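Local atomic coordinates of G/U mismatch-specific DNA glycosylase (Deinococcus radiodurans, PDB entry 2C2Q), a protein that belongs to the uracil DNA glycosylase superfamily and folds as a compact single-chain alpha/beta protein around a mostly parallel central sheet. Residues 21-24 against 25-28; 54-57 against 58-62; 72-75 against 76-79; 147-150 against 151-154; 178-181 against 182-186. The protein carries 1 engineered substitution. All coordinates share one frame; numbering follows the deposited sequence.

Contact 1 (21-24 against 25-28)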
loop_
_atom_site.group_PDB
_atom_site.type_symbol
_atom_site.label_atom_id
_atom_site.label_comp_id
_atom_site.label_asym_id
_atom_site.label_seq_id
_atom_site.Cartn_x
_atom_site.Cartn_y
_atom_site.Cartn_z
ATOM N N VAL A 21 -2.456 3.987 8.545
ATOM C CA VAL A 21 -1.959 5.347 8.522
ATOM C C VAL A 21 -2.758 6.060 7.431
ATOM O O VAL A 21 -2.474 5.923 6.213
ATOM C CB VAL A 21 -0.437 5.379 8.208
ATOM C CG1 VAL A 21 0.119 6.794 8.114
ATOM C CG2 VAL A 21 0.321 4.499 9.225
ATOM N N LEU A 22 -3.762 6.811 7.847
ATOM C CA LEU A 22 -4.757 7.306 6.888
ATOM C C LEU A 22 -5.240 8.615 7.422
ATOM O O LEU A 22 -5.404 8.774 8.652
ATOM C CB LEU A 22 -5.956 6.337 6.701
ATOM C CG LEU A 22 -5.676 4.978 6.032
ATOM C CD1 LEU A 22 -6.916 4.084 6.099
ATOM C CD2 LEU A 22 -5.192 5.223 4.551
ATOM N N GLN A 23 -5.475 9.541 6.502
ATOM C CA GLN A 23 -5.985 10.884 6.836
ATOM C C GLN A 23 -6.411 11.518 5.506
ATOM O O GLN A 23 -5.959 11.069 4.438
ATOM C CB GLN A 23 -4.925 11.703 7.590
ATOM C CG GLN A 23 -3.659 11.996 6.822
ATOM C CD GLN A 23 -2.642 12.683 7.656
ATOM O OE1 GLN A 23 -2.311 12.214 8.752
ATOM N NE2 GLN A 23 -2.078 13.755 7.135
ATOM N N PRO A 24 -7.301 12.514 5.532
ATOM C CA PRO A 24 -7.589 13.295 4.306
ATOM C C PRO A 24 -6.354 13.916 3.616
ATOM O O PRO A 24 -5.319 14.222 4.254
ATOM C CB PRO A 24 -8.494 14.444 4.827
ATOM C CG PRO A 24 -9.138 13.885 6.073
ATOM C CD PRO A 24 -8.059 13.002 6.718
ATOM N N GLY A 25 -6.462 14.121 2.307
ATOM C CA GLY A 25 -5.419 14.925 1.616
ATOM C C GLY A 25 -4.108 14.227 1.264
ATOM O O GLY A 25 -3.105 14.887 0.950
ATOM N N LEU A 26 -4.049 12.894 1.372
ATOM C CA LEU A 26 -2.808 12.201 1.075
ATOM C C LEU A 26 -2.621 12.070 -0.432
ATOM O O LEU A 26 -3.586 11.919 -1.135
ATOM C CB LEU A 26 -2.769 10.788 1.684
ATOM C CG LEU A 26 -2.626 10.758 3.246
ATOM C CD1 LEU A 26 -2.968 9.289 3.633
ATOM C CD2 LEU A 26 -1.287 11.096 3.706
ATOM N N THR A 27 -1.366 12.111 -0.815
ATOM C CA THR A 27 -0.996 11.854 -2.225
ATOM C C THR A 27 -1.087 10.361 -2.599
ATOM O O THR A 27 -1.535 9.981 -3.715
ATOM C CB THR A 27 0.390 12.440 -2.542
ATOM O OG1 THR A 27 0.422 13.856 -2.210
ATOM C CG2 THR A 27 0.579 12.405 -4.062
ATOM N N LEU A 28 -0.686 9.490 -1.694
ATOM C CA LEU A 28 -0.507 8.121 -2.072
ATOM C C LEU A 28 -0.752 7.233 -0.835
ATOM O O LEU A 28 -0.117 7.452 0.189
ATOM C CB LEU A 28 0.946 7.908 -2.531
ATOM C CG LEU A 28 1.491 6.433 -2.614
ATOM C CD1 LEU A 28 0.658 5.628 -3.636
ATOM C CD2 LEU A 28 2.988 6.408 -2.955
HETATM O O HOH W 1 -6.127 10.924 1.744
#

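Contact 2 (54-57 against 58-62)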
loop_
_atom_site.group_PDB
_atom_site.type_symbol
_atom_site.label_atom_id
_atom_site.label_comp_id
_atom_site.label_asym_id
_atom_site.label_seq_id
_atom_site.Cartn_x
_atom_site.Cartn_y
_atom_site.Cartn_z
ATOM N N TRP A 54 11.101 -0.381 2.324
ATOM C CA TRP A 54 11.657 0.877 2.902
ATOM C C TRP A 54 12.837 1.435 2.062
ATOM O O TRP A 54 12.833 2.618 1.714
ATOM C CB TRP A 54 12.005 0.744 4.356
ATOM C CG TRP A 54 10.771 0.472 5.171
ATOM C CD1 TRP A 54 10.469 -0.683 5.791
ATOM C CD2 TRP A 54 9.636 1.369 5.382
ATOM N NE1 TRP A 54 9.238 -0.583 6.427
ATOM C CE2 TRP A 54 8.678 0.638 6.157
ATOM C CE3 TRP A 54 9.319 2.681 4.971
ATOM C CZ2 TRP A 54 7.483 1.211 6.614
ATOM C CZ3 TRP A 54 8.099 3.248 5.396
ATOM C CH2 TRP A 54 7.197 2.500 6.209
ATOM N N ARG A 55 13.698 0.524 1.634
ATOM C CA ARG A 55 14.801 0.875 0.666
ATOM C C ARG A 55 14.197 1.467 -0.606
ATOM O O ARG A 55 14.662 2.509 -1.099
ATOM C CB ARG A 55 15.554 -0.392 0.314
ATOM C CG ARG A 55 16.728 -0.293 -0.677
ATOM C CD ARG A 55 17.440 -1.700 -0.727
ATOM N NE ARG A 55 16.997 -2.477 0.460
ATOM C CZ ARG A 55 16.792 -3.799 0.501
ATOM N NH1 ARG A 55 17.043 -4.566 -0.569
ATOM N NH2 ARG A 55 16.360 -4.368 1.635
ATOM N N THR A 56 13.181 0.798 -1.169
ATOM C CA THR A 56 12.588 1.214 -2.409
ATOM C C THR A 56 11.962 2.599 -2.312
ATOM O O THR A 56 12.202 3.457 -3.149
ATOM C CB THR A 56 11.582 0.132 -2.956
ATOM O OG1 THR A 56 12.284 -1.125 -3.148
ATOM C CG2 THR A 56 10.954 0.539 -4.299
ATOM N N LEU A 57 11.184 2.871 -1.256
ATOM C CA LEU A 57 10.675 4.240 -1.135
ATOM C C LEU A 57 11.787 5.305 -1.166
ATOM O O LEU A 57 11.556 6.368 -1.728
ATOM C CB LEU A 57 9.902 4.420 0.187
ATOM C CG LEU A 57 8.619 3.609 0.426
ATOM C CD1 LEU A 57 7.762 4.189 1.532
ATOM C CD2 LEU A 57 7.783 3.123 -0.683
ATOM N N HIS A 58 12.902 5.040 -0.492
ATOM C CA HIS A 58 14.081 5.952 -0.470
ATOM C C HIS A 58 14.672 6.045 -1.892
ATOM O O HIS A 58 14.887 7.164 -2.413
ATOM C CB HIS A 58 15.126 5.447 0.474
ATOM C CG HIS A 58 16.298 6.371 0.609
ATOM N ND1 HIS A 58 17.548 5.933 1.007
ATOM C CD2 HIS A 58 16.395 7.709 0.433
ATOM C CE1 HIS A 58 18.370 6.971 1.047
ATOM N NE2 HIS A 58 17.697 8.059 0.707
ATOM N N ALA A 59 14.874 4.875 -2.515
ATOM C CA ALA A 59 15.518 4.756 -3.849
ATOM C C ALA A 59 14.804 5.621 -4.865
ATOM O O ALA A 59 15.475 6.277 -5.709
ATOM C CB ALA A 59 15.517 3.305 -4.353
ATOM N N VAL A 60 13.470 5.620 -4.817
ATOM C CA VAL A 60 12.614 6.277 -5.809
ATOM C C VAL A 60 12.135 7.680 -5.438
ATOM O O VAL A 60 11.336 8.287 -6.161
ATOM C CB VAL A 60 11.435 5.382 -6.316
ATOM C CG1 VAL A 60 11.938 4.008 -6.779
ATOM C CG2 VAL A 60 10.310 5.181 -5.239
ATOM N N GLY A 61 12.667 8.140 -4.310
ATOM C CA GLY A 61 12.441 9.469 -3.713
ATOM C C GLY A 61 11.002 9.679 -3.274
ATOM O O GLY A 61 10.472 10.770 -3.387
ATOM N N LEU A 62 10.325 8.623 -2.831
ATOM C CA LEU A 62 9.024 8.811 -2.127
ATOM C C LEU A 62 9.314 9.323 -0.731
ATOM O O LEU A 62 8.510 10.105 -0.149
ATOM C CB LEU A 62 8.224 7.498 -2.109
ATOM C CG LEU A 62 7.559 7.119 -3.417
ATOM C CD1 LEU A 62 7.059 5.669 -3.466
ATOM C CD2 LEU A 62 6.446 8.135 -3.751
#

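Contact 3 (72-75 against 76-79)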
loop_
_atom_site.group_PDB
_atom_site.type_symbol
_atom_site.label_atom_id
_atom_site.label_comp_id
_atom_site.label_asym_id
_atom_site.label_seq_id
_atom_site.Cartn_x
_atom_site.Cartn_y
_atom_site.Cartn_z
ATOM N N TYR A 72 6.971 4.054 10.407
ATOM C CA TYR A 72 5.979 4.008 9.351
ATOM C C TYR A 72 4.894 5.101 9.440
ATOM O O TYR A 72 4.378 5.605 8.416
ATOM C CB TYR A 72 5.344 2.632 9.308
ATOM C CG TYR A 72 4.422 2.381 10.488
ATOM C CD1 TYR A 72 3.045 2.587 10.331
ATOM C CD2 TYR A 72 4.935 1.938 11.735
ATOM C CE1 TYR A 72 2.126 2.390 11.411
ATOM C CE2 TYR A 72 4.046 1.720 12.846
ATOM C CZ TYR A 72 2.657 1.939 12.652
ATOM O OH TYR A 72 1.755 1.738 13.699
ATOM N N ALA A 73 4.499 5.442 10.673
ATOM C CA ALA A 73 3.449 6.423 10.875
ATOM C C ALA A 73 3.799 7.861 10.516
ATOM O O ALA A 73 2.911 8.715 10.480
ATOM C CB ALA A 73 2.819 6.351 12.331
ATOM N N THR A 74 5.094 8.136 10.234
ATOM C CA THR A 74 5.519 9.451 9.870
ATOM C C THR A 74 5.303 9.730 8.387
ATOM O O THR A 74 5.442 10.861 7.924
ATOM C CB THR A 74 7.003 9.672 10.226
ATOM O OG1 THR A 74 7.833 8.845 9.372
ATOM C CG2 THR A 74 7.343 9.248 11.697
ATOM N N LEU A 75 4.920 8.699 7.639
ATOM C CA LEU A 75 4.795 8.866 6.212
ATOM C C LEU A 75 3.896 10.024 5.743
ATOM O O LEU A 75 4.128 10.561 4.645
ATOM C CB LEU A 75 4.323 7.554 5.536
ATOM C CG LEU A 75 5.383 6.439 5.382
ATOM C CD1 LEU A 75 4.728 5.213 4.729
ATOM C CD2 LEU A 75 6.543 6.970 4.509
ATOM N N PRO A 76 2.831 10.379 6.474
ATOM C CA PRO A 76 2.000 11.490 5.998
ATOM C C PRO A 76 2.719 12.826 5.821
ATOM O O PRO A 76 2.227 13.670 5.053
ATOM C CB PRO A 76 0.882 11.607 7.063
ATOM C CG PRO A 76 0.767 10.215 7.583
ATOM C CD PRO A 76 2.201 9.718 7.652
ATOM N N GLN A 77 3.836 13.017 6.496
ATOM C CA GLN A 77 4.597 14.252 6.327
ATOM C C GLN A 77 5.155 14.331 4.867
ATOM O O GLN A 77 5.534 15.392 4.374
ATOM C CB GLN A 77 5.674 14.359 7.402
ATOM C CG GLN A 77 6.919 13.493 7.176
ATOM C CD GLN A 77 7.942 13.664 8.216
ATOM O OE1 GLN A 77 8.198 14.804 8.703
ATOM N NE2 GLN A 77 8.595 12.549 8.572
ATOM N N TYR A 78 5.164 13.193 4.195
ATOM C CA TYR A 78 5.595 13.086 2.787
ATOM C C TYR A 78 4.408 12.859 1.876
ATOM O O TYR A 78 4.572 12.587 0.689
ATOM C CB TYR A 78 6.652 11.948 2.664
ATOM C CG TYR A 78 7.838 12.148 3.583
ATOM C CD1 TYR A 78 8.521 13.346 3.589
ATOM C CD2 TYR A 78 8.285 11.127 4.430
ATOM C CE1 TYR A 78 9.621 13.558 4.421
ATOM C CE2 TYR A 78 9.362 11.325 5.247
ATOM C CZ TYR A 78 10.022 12.544 5.249
ATOM O OH TYR A 78 11.120 12.731 6.059
ATOM N N GLY A 79 3.203 12.969 2.434
ATOM C CA GLY A 79 1.957 12.728 1.726
ATOM C C GLY A 79 1.599 11.264 1.445
ATOM O O GLY A 79 0.732 10.970 0.624
#

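Contact 4 (147-150 against 151-154)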
loop_
_atom_site.group_PDB
_atom_site.type_symbol
_atom_site.label_atom_id
_atom_site.label_comp_id
_atom_site.label_asym_id
_atom_site.label_seq_id
_atom_site.Cartn_x
_atom_site.Cartn_y
_atom_site.Cartn_z
ATOM N N ASP A 147 -16.261 0.860 -8.471
ATOM C CA ASP A 147 -16.042 2.276 -8.687
ATOM C C ASP A 147 -15.311 2.980 -7.546
ATOM O O ASP A 147 -15.142 2.423 -6.467
ATOM C CB ASP A 147 -17.274 3.035 -9.158
ATOM C CG ASP A 147 -16.889 4.119 -10.121
ATOM O OD1 ASP A 147 -17.436 5.248 -10.036
ATOM O OD2 ASP A 147 -15.993 3.927 -10.974
ATOM N N TRP A 148 -14.895 4.219 -7.805
ATOM C CA TRP A 148 -13.667 4.704 -7.240
ATOM C C TRP A 148 -13.650 6.209 -7.489
ATOM O O TRP A 148 -14.060 6.679 -8.582
ATOM C CB TRP A 148 -12.543 3.991 -8.036
ATOM C CG TRP A 148 -11.243 3.779 -7.373
ATOM C CD1 TRP A 148 -10.128 4.549 -7.530
ATOM C CD2 TRP A 148 -10.873 2.716 -6.473
ATOM N NE1 TRP A 148 -9.098 4.053 -6.768
ATOM C CE2 TRP A 148 -9.523 2.925 -6.111
ATOM C CE3 TRP A 148 -11.544 1.618 -5.926
ATOM C CZ2 TRP A 148 -8.829 2.072 -5.218
ATOM C CZ3 TRP A 148 -10.855 0.772 -5.029
ATOM C CH2 TRP A 148 -9.525 1.014 -4.680
ATOM N N PRO A 149 -13.184 6.987 -6.515
ATOM C CA PRO A 149 -13.092 8.431 -6.720
ATOM C C PRO A 149 -12.198 8.636 -7.958
ATOM O O PRO A 149 -11.089 8.047 -8.039
ATOM C CB PRO A 149 -12.425 8.941 -5.427
ATOM C CG PRO A 149 -12.713 7.814 -4.375
ATOM C CD PRO A 149 -12.651 6.564 -5.201
ATOM N N ALA A 150 -12.675 9.445 -8.906
ATOM C CA ALA A 150 -12.021 9.594 -10.198
ATOM C C ALA A 150 -10.666 10.242 -10.013
ATOM O O ALA A 150 -9.771 10.129 -10.878
ATOM C CB ALA A 150 -12.855 10.506 -11.096
ATOM N N GLU A 151 -10.517 10.957 -8.897
ATOM C CA GLU A 151 -9.260 11.694 -8.707
ATOM C C GLU A 151 -8.327 10.795 -7.919
ATOM O O GLU A 151 -7.185 11.213 -7.592
ATOM C CB GLU A 151 -9.489 13.062 -8.058
ATOM C CG GLU A 151 -9.987 14.088 -9.101
ATOM C CD GLU A 151 -10.626 15.329 -8.497
ATOM O OE1 GLU A 151 -11.332 15.195 -7.459
ATOM O OE2 GLU A 151 -10.421 16.444 -9.098
ATOM N N THR A 152 -8.801 9.568 -7.698
ATOM C CA THR A 152 -7.994 8.471 -7.028
ATOM C C THR A 152 -7.535 7.441 -8.077
ATOM O O THR A 152 -8.278 6.590 -8.471
ATOM C CB THR A 152 -8.805 7.697 -5.930
ATOM O OG1 THR A 152 -9.171 8.585 -4.859
ATOM C CG2 THR A 152 -7.885 6.602 -5.237
ATOM N N GLU A 153 -6.309 7.587 -8.512
ATOM C CA GLU A 153 -5.684 6.669 -9.475
ATOM C C GLU A 153 -5.295 5.383 -8.754
ATOM O O GLU A 153 -5.034 5.387 -7.549
ATOM C CB GLU A 153 -4.362 7.255 -9.921
ATOM C CG GLU A 153 -4.319 8.488 -10.774
ATOM C CD GLU A 153 -2.855 8.935 -10.936
ATOM O OE1 GLU A 153 -2.585 10.085 -10.637
ATOM O OE2 GLU A 153 -1.930 8.133 -11.369
ATOM N N LEU A 154 -5.177 4.290 -9.512
ATOM C CA LEU A 154 -4.947 2.964 -8.889
ATOM C C LEU A 154 -3.727 2.361 -9.576
ATOM O O LEU A 154 -3.589 2.412 -10.811
ATOM C CB LEU A 154 -6.177 2.121 -9.102
ATOM C CG LEU A 154 -6.599 0.876 -8.313
ATOM C CD1 LEU A 154 -8.038 0.679 -8.681
ATOM C CD2 LEU A 154 -5.759 -0.367 -8.650
#

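Contact 5 (178-181 against 182-186)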
loop_
_atom_site.group_PDB
_atom_site.type_symbol
_atom_site.label_atom_id
_atom_site.label_comp_id
_atom_site.label_asym_id
_atom_site.label_seq_id
_atom_site.Cartn_x
_atom_site.Cartn_y
_atom_site.Cartn_z
ATOM N N ASP A 178 7.802 9.335 -9.397
ATOM C CA ASP A 178 7.809 10.488 -10.312
ATOM C C ASP A 178 6.442 11.122 -10.325
ATOM O O ASP A 178 6.332 12.365 -10.322
ATOM C CB ASP A 178 8.049 9.959 -11.711
ATOM C CG ASP A 178 9.495 9.588 -11.944
ATOM O OD1 ASP A 178 10.398 9.889 -11.086
ATOM O OD2 ASP A 178 9.790 9.005 -12.987
ATOM N N ARG A 179 5.423 10.267 -10.393
ATOM C CA ARG A 179 4.005 10.682 -10.356
ATOM C C ARG A 179 3.614 11.425 -9.065
ATOM O O ARG A 179 2.871 12.426 -9.119
ATOM C CB ARG A 179 3.072 9.503 -10.563
ATOM C CG ARG A 179 1.584 9.912 -10.573
ATOM C CD ARG A 179 1.231 10.880 -11.719
ATOM N NE ARG A 179 -0.175 11.207 -11.713
ATOM C CZ ARG A 179 -0.656 12.423 -12.006
ATOM N NH1 ARG A 179 0.171 13.408 -12.359
ATOM N NH2 ARG A 179 -1.962 12.634 -11.947
ATOM N N VAL A 180 4.122 10.948 -7.927
ATOM C CA VAL A 180 3.919 11.624 -6.647
ATOM C C VAL A 180 4.633 12.994 -6.639
ATOM O O VAL A 180 4.040 14.020 -6.236
ATOM C CB VAL A 180 4.355 10.716 -5.447
ATOM C CG1 VAL A 180 4.489 11.521 -4.146
ATOM C CG2 VAL A 180 3.380 9.588 -5.311
ATOM N N ARG A 181 5.897 13.006 -7.083
ATOM C CA ARG A 181 6.646 14.259 -7.275
ATOM C C ARG A 181 5.866 15.256 -8.152
ATOM O O ARG A 181 5.761 16.435 -7.838
ATOM C CB ARG A 181 7.959 13.891 -7.965
ATOM C CG ARG A 181 9.079 14.905 -7.948
ATOM C CD ARG A 181 10.469 14.188 -8.135
ATOM N NE ARG A 181 10.651 13.156 -7.098
ATOM C CZ ARG A 181 10.724 11.814 -7.286
ATOM N NH1 ARG A 181 10.679 11.242 -8.502
ATOM N NH2 ARG A 181 10.852 11.024 -6.222
ATOM N N GLU A 182 5.326 14.756 -9.251
ATOM C CA GLU A 182 4.565 15.552 -10.222
ATOM C C GLU A 182 3.276 16.123 -9.606
ATOM O O GLU A 182 2.877 17.258 -9.875
ATOM C CB GLU A 182 4.199 14.622 -11.357
ATOM C CG GLU A 182 3.305 15.171 -12.441
ATOM C CD GLU A 182 3.132 14.195 -13.598
ATOM O OE1 GLU A 182 3.446 14.578 -14.758
ATOM O OE2 GLU A 182 2.671 13.052 -13.398
ATOM N N LEU A 183 2.598 15.316 -8.800
ATOM C CA LEU A 183 1.379 15.795 -8.139
ATOM C C LEU A 183 1.706 16.841 -7.082
ATOM O O LEU A 183 1.061 17.888 -7.036
ATOM C CB LEU A 183 0.612 14.628 -7.512
ATOM C CG LEU A 183 -0.249 13.833 -8.474
ATOM C CD1 LEU A 183 -0.644 12.488 -7.826
ATOM C CD2 LEU A 183 -1.491 14.633 -8.958
ATOM N N ARG A 184 2.669 16.547 -6.215
ATOM C CA ARG A 184 3.038 17.431 -5.120
ATOM C C ARG A 184 3.640 18.723 -5.698
ATOM O O ARG A 184 3.568 19.775 -5.077
ATOM C CB ARG A 184 3.979 16.722 -4.121
ATOM C CG ARG A 184 3.307 15.522 -3.415
ATOM C CD ARG A 184 4.150 14.846 -2.342
ATOM N NE ARG A 184 4.324 15.663 -1.146
ATOM C CZ ARG A 184 3.359 15.953 -0.257
ATOM N NH1 ARG A 184 2.085 15.529 -0.422
ATOM N NH2 ARG A 184 3.675 16.692 0.805
ATOM N N GLY A 185 4.180 18.643 -6.906
ATOM C CA GLY A 185 4.721 19.842 -7.560
ATOM C C GLY A 185 3.646 20.687 -8.234
ATOM O O GLY A 185 3.744 21.923 -8.260
ATOM N N ALA A 186 2.644 20.031 -8.833
ATOM C CA ALA A 186 1.481 20.755 -9.377
ATOM C C ALA A 186 0.778 21.445 -8.183
ATOM O O ALA A 186 0.400 22.616 -8.278
ATOM C CB ALA A 186 0.528 19.809 -10.083
#

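Contact 1 (21-24 against 25-28)
Gln23 turns CG into the slot between its own backbone N and carbonyl carbon (chi1 63°), whereas Leu26 carries CG beside its backbone N (chi1 -71°), and these two rotations bring the side chains together at about a right angle. The aliphatic root of the glutamine, not its amide, does the touching: Gln23 CG lies 3.9 Å from Leu26 CG and 4.0 Å from Leu26 CD2. The other methyl of the leucine meets main chain instead, with Leu26 CD1 at 3.6 Å from Gln23 O and 4.2 Å from Leu22 CA. Leu26 therefore folds back across the bend and covers the backbone around Leu22 and Gln23, on the incoming arm.

Between the two residues the chain reverses through Pro24 and Gly25, whose backbone angles resemble those of a type II turn; the positive phi of Gly25 (80°) is one that glycine accepts readily. The turn is not closed by a direct bond; a water spans it. Gln23 O and Leu26 N stand 4.0 Å apart, and water 1 bridges them, donating to Gln23 O at 2.7 Å and accepting from Leu26 N at 2.9 Å. In the alpha/beta fold of this superfamily the bend delivers the chain into strand 28-32, which lies between strands 80-84 and 117-120 of the sheet.

Helix 103-113 flanks the incoming arm, where Leu22 packs on Lys109 and Tyr113, and Pro24 also rests on Tyr113. On the outgoing arm the backbone of Leu26 is bonded to that of Arg116, just ahead of strand 117-120, and Leu28 inserts its side chain against Ile117 and Ala119.

Contact 2 (54-57 against 58-62)
Leu57 and Leu62 meet across the end of helix 53-59, and their backbones are joined by the bond that closes it. Among the backbone bonds, the last alpha-helical ones run from His58 N to Trp54 O (3.3 Å, rather long), from Ala59 N to Arg55 O (2.8 Å) and from Val60 N to Thr56 O (3.0 Å). The methyl Val60 CG2 adds a van der Waals contact to the same carbonyl, 3.3 Å from Thr56 O. The ladder then changes step: Leu62 N reaches back five residues to Leu57 O (2.8 Å, bent to 133° at the hydrogen), while Gly61 N turns to His58 O at 3.1 Å. With positive phi at Gly61 (65°), this pair of bonds defines a Schellman motif.

The apolar contacts match that motif, which commonly sets one hydrophobic side chain before the turn against another after it. Leu57 CD2 touches Leu62 CD1 at 3.8 Å, the two chains meeting at a slant. Beyond the pair, Leu57 packs on Leu30 and Leu62 on Leu28, so the cap is fastened to strand 28-32.

Among polar groups outside, Arg181 NH2 donates hydrogen bonds to the carbonyls of both Val60 and Gly61. Since the dipole of a helix leaves its C-terminal end partly negative, a guanidinium placed there would be expected to stabilise the terminus electrostatically.

Contact 3 (72-75 against 76-79)
Gln77 N donates to Thr74 O at 3.0 Å and Tyr78 N to Leu75 O at 2.9 Å, bonds of i to i+3 spacing that define a 3-10 helix; the second donor stands well above its carbonyl plane (49° out of it). Proline interrupts the series, for Pro76 has no N-H to offer, and Ala73 O is met instead by Pro76 CD at 3.1 Å. The ring of Pro76 also lies against the preceding residue, CD being 3.7 Å from Leu75 CB, as the intervening peptide link largely dictates.

Gln77 doubles back over the first turn. Its CG sits between backbone N and carbonyl carbon (chi1 77°), only 3.1 Å from Thr74 O, and the extended remainder runs beside Thr74 in the same direction until NE2 is 3.7 Å from Thr74 CB. That same CG lies 3.6 Å above the ring of Tyr78, over its centre, so one carbon touches both the Thr74 carbonyl and an aromatic face.

This 3-10 segment links the loop after helix 53-59 to strand 80-84, the edge strand of the parallel part of the sheet. Gly79, with positive phi, ends it, and its backbone pairs with Leu28 just before the strand starts.

Leu75 faces the interior, packing on Trp54 of helix 53-59 and on Leu80 and Leu82 of the strand. Pro76 meets Val21 instead. At the start of the turn, Thr74 OG1 is hydrogen-bonded to Glu71 O, while Tyr72 lies against Trp54 and meets the ring of Tyr45 with the planes at about 45°.

Contact 4 (147-150 against 151-154)
Trp148 is met on a face by Leu154 and along an edge by the carbonyl of Thr152. Leu154 CD1 stands 4.0 Å from the centroid of the six-membered ring, 21° off its normal, a CH-pi contact displaced toward the rim, where CE2 is its closest ring atom at 3.7 Å. The indole reaches this place with CG opposite its backbone N (chi1 -153°), and Leu154 uses the matching rotation to cross it at about a right angle. At the pyrrole edge, Thr152 O lies near the ring plane, 2.9 Å from Trp148 CD1; its 3.2 Å approach to Trp148 NE1 has too poor an angle for a hydrogen bond. The methyl Thr152 CG2 approaches Trp148 NE1 obliquely at 3.2 Å, from the side of the ring opposite Leu154 CD1.

A type I beta turn from Pro149 to Thr152 holds the tryptophan and threonine in this relation. Thr152 N donates to Pro149 O at 2.8 Å, coming from above the carbonyl plane. The turn feeds the chain into strand 153-156, which runs parallel to strand 117-120 in the sheet. Pro149 and Thr152 lie side by side, with Pro149 CB 3.3 Å from Thr152 OG1.

In the next shell, Thr152 OG1 is hydrogen-bonded to Pro115 O, and Thr152 O accepts from Gln144 NE2. Val110 of helix 103-113 touches both Pro149 and Thr152, while Val118 of the adjacent strand backs Trp148 and Thr152.

Contact 5 (178-181 against 182-186)
Glu182 OE2 receives Arg179 NH1 at 2.7 Å, a salt bridge between residues three apart on helix 171-188. The donor comes from above the carboxylate plane, 57° out of it, and the two flat groups are nearly perpendicular, so this is a single-pronged bridge and not a side-on bidentate pair. Arg179 gets there by bending at chi2 (62°), which sweeps the guanidinium along the helix toward its C-terminal end.

The same bend lays the guanidinium over Leu183: Leu183 CG sits 3.8 Å from its plane, over the centre, and Leu183 CD2 is 3.6 Å from Arg179 NH2. One face is thus covered by the leucine while an edge meets the glutamate. Arg179 NE has a further salt bridge to Glu153 OE1, so two carboxylates would restrict the rotation of the group. One turn on, Val180 and Arg184 run side by side, Val180 CG1 touching Arg184 CD at 3.8 Å, and Arg184 N bonds to Val180 O at 2.9 Å in a nearly straight alpha-helical link. Asp178 OD1 also forms a salt bridge with Arg181 NH1 at 2.9 Å, which may orient the arginine that reaches the end of helix 53-59.

Helix 171-188 lies against the sheet with Arg179, Val180 and Leu183 on Ile117 of strand 117-120; Arg184 NH1 bonds to Thr27 OG1 ahead of strand 28-32, and Val180 also touches Leu62 beyond helix 53-59.

How the contacts relate
Contacts 1 to 4 are partly buried, whereas contact 5 lies at the surface and relies most on charge. Contacts 1, 3 and 4 each lead into a sheet strand, through a water-bridged turn, a 3-10 segment and a type I turn respectively; contact 2 ends a helix, and contact 5 continues within one. Contacts 1 and 3 are close neighbours, with centres about 9 Å apart, and they share side-chain packing such as Val21 against Tyr72. Helix 171-188 reaches the other four: contact 5 bonds polar groups of contacts 1, 2 and 4 and packs against contact 3. Of the other contacts, contact 4 touches contact 5 alone.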